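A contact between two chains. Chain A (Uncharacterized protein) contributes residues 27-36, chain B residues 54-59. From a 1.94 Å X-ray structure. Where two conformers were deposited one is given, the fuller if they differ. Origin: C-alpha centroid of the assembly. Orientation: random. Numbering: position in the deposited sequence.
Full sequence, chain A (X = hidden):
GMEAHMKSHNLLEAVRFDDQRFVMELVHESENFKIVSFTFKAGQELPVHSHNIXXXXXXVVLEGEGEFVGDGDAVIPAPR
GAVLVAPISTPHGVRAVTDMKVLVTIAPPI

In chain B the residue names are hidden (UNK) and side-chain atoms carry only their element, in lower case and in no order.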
# COMPACT_ATOMS: atom_id res chain seq x y z
N VAL A 27 8.15 7.76 -4.15
CA VAL A 27 8.12 6.49 -4.87
C VAL A 27 7.58 6.78 -6.25
O VAL A 27 8.16 6.36 -7.25
CB VAL A 27 7.31 5.42 -4.10
CG1 VAL A 27 7.13 4.11 -4.90
CG2 VAL A 27 7.99 5.16 -2.73
N HIS A 28 6.46 7.48 -6.31
CA HIS A 28 5.81 7.79 -7.58
C HIS A 28 4.97 9.06 -7.45
O HIS A 28 4.43 9.37 -6.37
CB HIS A 28 4.92 6.59 -7.95
CG HIS A 28 4.20 6.73 -9.24
ND1 HIS A 28 4.79 6.45 -10.46
CD2 HIS A 28 2.93 7.09 -9.52
CE1 HIS A 28 3.91 6.63 -11.43
NE2 HIS A 28 2.78 7.03 -10.88
N GLU A 29 4.90 9.80 -8.55
CA GLU A 29 3.99 10.92 -8.61
C GLU A 29 3.49 11.09 -10.05
O GLU A 29 4.27 11.13 -10.99
CB GLU A 29 4.65 12.19 -8.08
CG GLU A 29 3.66 13.32 -7.96
CD GLU A 29 4.19 14.55 -7.24
OE1 GLU A 29 5.43 14.66 -7.01
OE2 GLU A 29 3.33 15.43 -6.94
N SER A 30 2.17 11.15 -10.19
CA SER A 30 1.51 11.38 -11.49
C SER A 30 0.27 12.21 -11.22
O SER A 30 0.03 12.64 -10.11
CB SER A 30 1.09 10.02 -12.08
OG SER A 30 0.13 9.40 -11.24
N GLU A 31 -0.48 12.45 -12.27
CA GLU A 31 -1.81 13.08 -12.20
C GLU A 31 -2.81 12.30 -11.29
O GLU A 31 -3.66 12.93 -10.64
CB GLU A 31 -2.37 13.14 -13.63
CG GLU A 31 -2.56 11.71 -14.26
CD GLU A 31 -2.17 11.61 -15.72
OE1 GLU A 31 -2.66 12.42 -16.54
OE2 GLU A 31 -1.38 10.69 -16.04
N ASN A 32 -2.64 10.97 -11.19
CA ASN A 32 -3.57 10.08 -10.50
C ASN A 32 -3.33 9.91 -9.01
O ASN A 32 -4.27 9.92 -8.21
CB ASN A 32 -3.54 8.71 -11.18
CG ASN A 32 -3.88 8.80 -12.65
OD1 ASN A 32 -4.90 9.36 -13.01
ND2 ASN A 32 -3.01 8.28 -13.50
N PHE A 33 -2.07 9.72 -8.62
CA PHE A 33 -1.69 9.68 -7.22
C PHE A 33 -0.22 10.02 -6.95
O PHE A 33 0.61 10.07 -7.86
CB PHE A 33 -2.09 8.35 -6.53
CG PHE A 33 -1.77 7.07 -7.31
CD1 PHE A 33 -0.71 6.97 -8.22
CD2 PHE A 33 -2.52 5.92 -7.04
CE1 PHE A 33 -0.45 5.76 -8.88
CE2 PHE A 33 -2.24 4.70 -7.70
CZ PHE A 33 -1.21 4.64 -8.62
N LYS A 34 0.08 10.27 -5.68
CA LYS A 34 1.43 10.46 -5.18
C LYS A 34 1.64 9.34 -4.19
O LYS A 34 0.75 9.06 -3.38
CB LYS A 34 1.60 11.82 -4.50
CG LYS A 34 3.01 12.08 -3.97
CD LYS A 34 3.10 13.52 -3.47
CE LYS A 34 4.47 13.89 -3.01
NZ LYS A 34 4.51 15.34 -2.61
N ILE A 35 2.78 8.67 -4.31
CA ILE A 35 3.13 7.55 -3.48
C ILE A 35 4.47 7.91 -2.85
O ILE A 35 5.45 8.16 -3.57
CB ILE A 35 3.24 6.24 -4.29
CG1 ILE A 35 1.97 5.99 -5.10
CG2 ILE A 35 3.50 5.07 -3.36
CD1 ILE A 35 2.01 4.69 -5.99
N VAL A 36 4.51 7.93 -1.51
CA VAL A 36 5.72 8.25 -0.76
C VAL A 36 5.88 7.32 0.43
O VAL A 36 4.89 6.90 1.05
CB VAL A 36 5.69 9.73 -0.26
CG1 VAL A 36 5.92 10.66 -1.42
CG2 VAL A 36 4.38 10.04 0.46
N UNK B 54 -8.02 5.87 -18.49
CA UNK B 54 -6.92 6.54 -17.81
C UNK B 54 -6.97 6.22 -16.31
O UNK B 54 -8.03 5.94 -15.75
c UNK B 54 -6.67 8.58 -19.45
o UNK B 54 -5.15 7.07 -20.52
c UNK B 54 -5.29 8.21 -20.01
o UNK B 54 -4.39 9.09 -20.02
c UNK B 54 -6.97 8.06 -18.01
N UNK B 55 -5.81 6.29 -15.67
CA UNK B 55 -5.68 6.01 -14.26
C UNK B 55 -4.55 5.05 -14.06
O UNK B 55 -4.02 4.47 -15.02
N UNK B 56 -4.22 4.86 -12.80
CA UNK B 56 -3.17 3.94 -12.39
C UNK B 56 -3.61 3.12 -11.20
O UNK B 56 -4.64 3.39 -10.55
c UNK B 56 -1.10 5.20 -13.25
o UNK B 56 -0.67 7.46 -12.59
o UNK B 56 1.09 6.17 -12.94
c UNK B 56 -1.90 4.71 -12.05
c UNK B 56 -0.15 6.36 -12.89
N UNK B 57 -2.87 2.05 -10.99
CA UNK B 57 -3.05 1.24 -9.79
C UNK B 57 -1.68 1.02 -9.19
O UNK B 57 -0.67 1.15 -9.91
c UNK B 57 -3.71 -0.12 -10.09
c UNK B 57 -3.52 -2.58 -10.53
c UNK B 57 -2.99 -1.01 -12.38
c UNK B 57 -2.96 -1.22 -10.88
N UNK B 58 -1.64 0.74 -7.89
CA UNK B 58 -0.41 0.25 -7.29
C UNK B 58 -0.75 -1.06 -6.57
O UNK B 58 -1.86 -1.19 -6.06
c UNK B 58 0.37 1.30 -6.46
o UNK B 58 -0.34 0.76 -4.24
n UNK B 58 -0.56 2.87 -4.87
c UNK B 58 -0.25 1.61 -5.10
N UNK B 59 0.18 -2.00 -6.55
CA UNK B 59 -0.02 -3.28 -5.89
C UNK B 59 1.13 -3.40 -4.91
O UNK B 59 2.27 -3.38 -5.33
c UNK B 59 -0.93 -5.27 -9.08
c UNK B 59 0.01 -4.43 -6.87
c UNK B 59 -0.96 -4.18 -8.02
c UNK B 59 -0.26 -5.77 -6.12
O HOH W 1 -3.77 7.88 -16.58

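Position 54 carries five side-chain atoms, three carbons and two oxygens, with both oxygens on the last carbon of an unbranched chain. That is a carboxylate on a two-methylene arm. The side chain leaves sideways and makes no contact with the chain A stretch, its nearest approach being a carboxylate oxygen 5.1 Å from OE1 of Glu31(A), so the assignment rests on its own atoms: Glu54(B).

Position 55 has no side-chain atoms, and its backbone angles, phi 131° and psi 171°, agree with that. An ideal CB placed here would be jammed against the carbonyl O of the preceding residue, which by itself calls for glycine. The bare CA lies 3.6 Å from ND2 of Asn32(A), and the backbone N gives a 2.7 Å hydrogen bond to water 1. The residue is Gly55(B).

Position 56 again shows three carbons in line, the third bearing two oxygens. Here CA-to-CB points toward chain A, and the oxygens reach polar atoms: one is 2.8 Å from NE2 of His28(A), the other 2.5 Å from OG of Ser30(A) and 2.6 Å from ND2 of Asn32(A). CB also packs 3.5 Å from CZ of Phe33(A). Three carbons before the oxygens exclude aspartate, and two oxygens on one carbon, facing a ring nitrogen, a hydroxyl and an amide nitrogen, fit Glu56(B). Its rotamer is m at chi1 and t at chi2, the latter keeping the arm extended.

At position 57 there are four carbons and no heteroatom, forked at the second carbon, which distinguishes it from a chain forked at CB. CA-to-CB points away, and the side chain makes no contact with the chain A stretch; it is the backbone C that approaches CZ of Phe33(A), at 3.7 Å and near the plane of the ring, at its edge. This is Leu57(B).

Position 58 has two carbons, the second carrying one oxygen and one nitrogen: a short carboxamide. Its nitrogen lies 3.3 Å from CD1 of Ile35(A) and 3.8 Å from CE2 of Phe33(A). Both partners are carbon, so these are packing contacts; the nitrogen finds its hydrogen bond elsewhere in the structure. The residue is Asn58(B).

Position 59 is four carbons forked at the first, one arm two carbons long. Its side chain does not reach the chain A stretch. The fork at CB and the longer arm identify Ile59(B).

The contact centres on Glu56(B), which has the largest covered area of either stretch. Its OE1 accepts from Ser30(A) OG in a very short bond of 2.5 Å and from Asn32(A) ND2 at 2.6 Å with a nearly straight 166° angle, while OE2 takes a weak bond from His28(A) NE2 (2.8 Å, 127°). Ser30(A) OG also accepts from Asn32(A) N at 3.2 Å, tying the turn to the same hydroxyl. Water 1 bridges Asn32(A) ND2, at 3.2 Å, and Gly55(B) N. Beside this polar cluster, Phe33(A) packs along Glu56(B), Leu57(B) and Asn58(B), while Ile35(A) touches Asn58(B), completing a 370 Å² contact.

Chain B 54-59: EGELNI
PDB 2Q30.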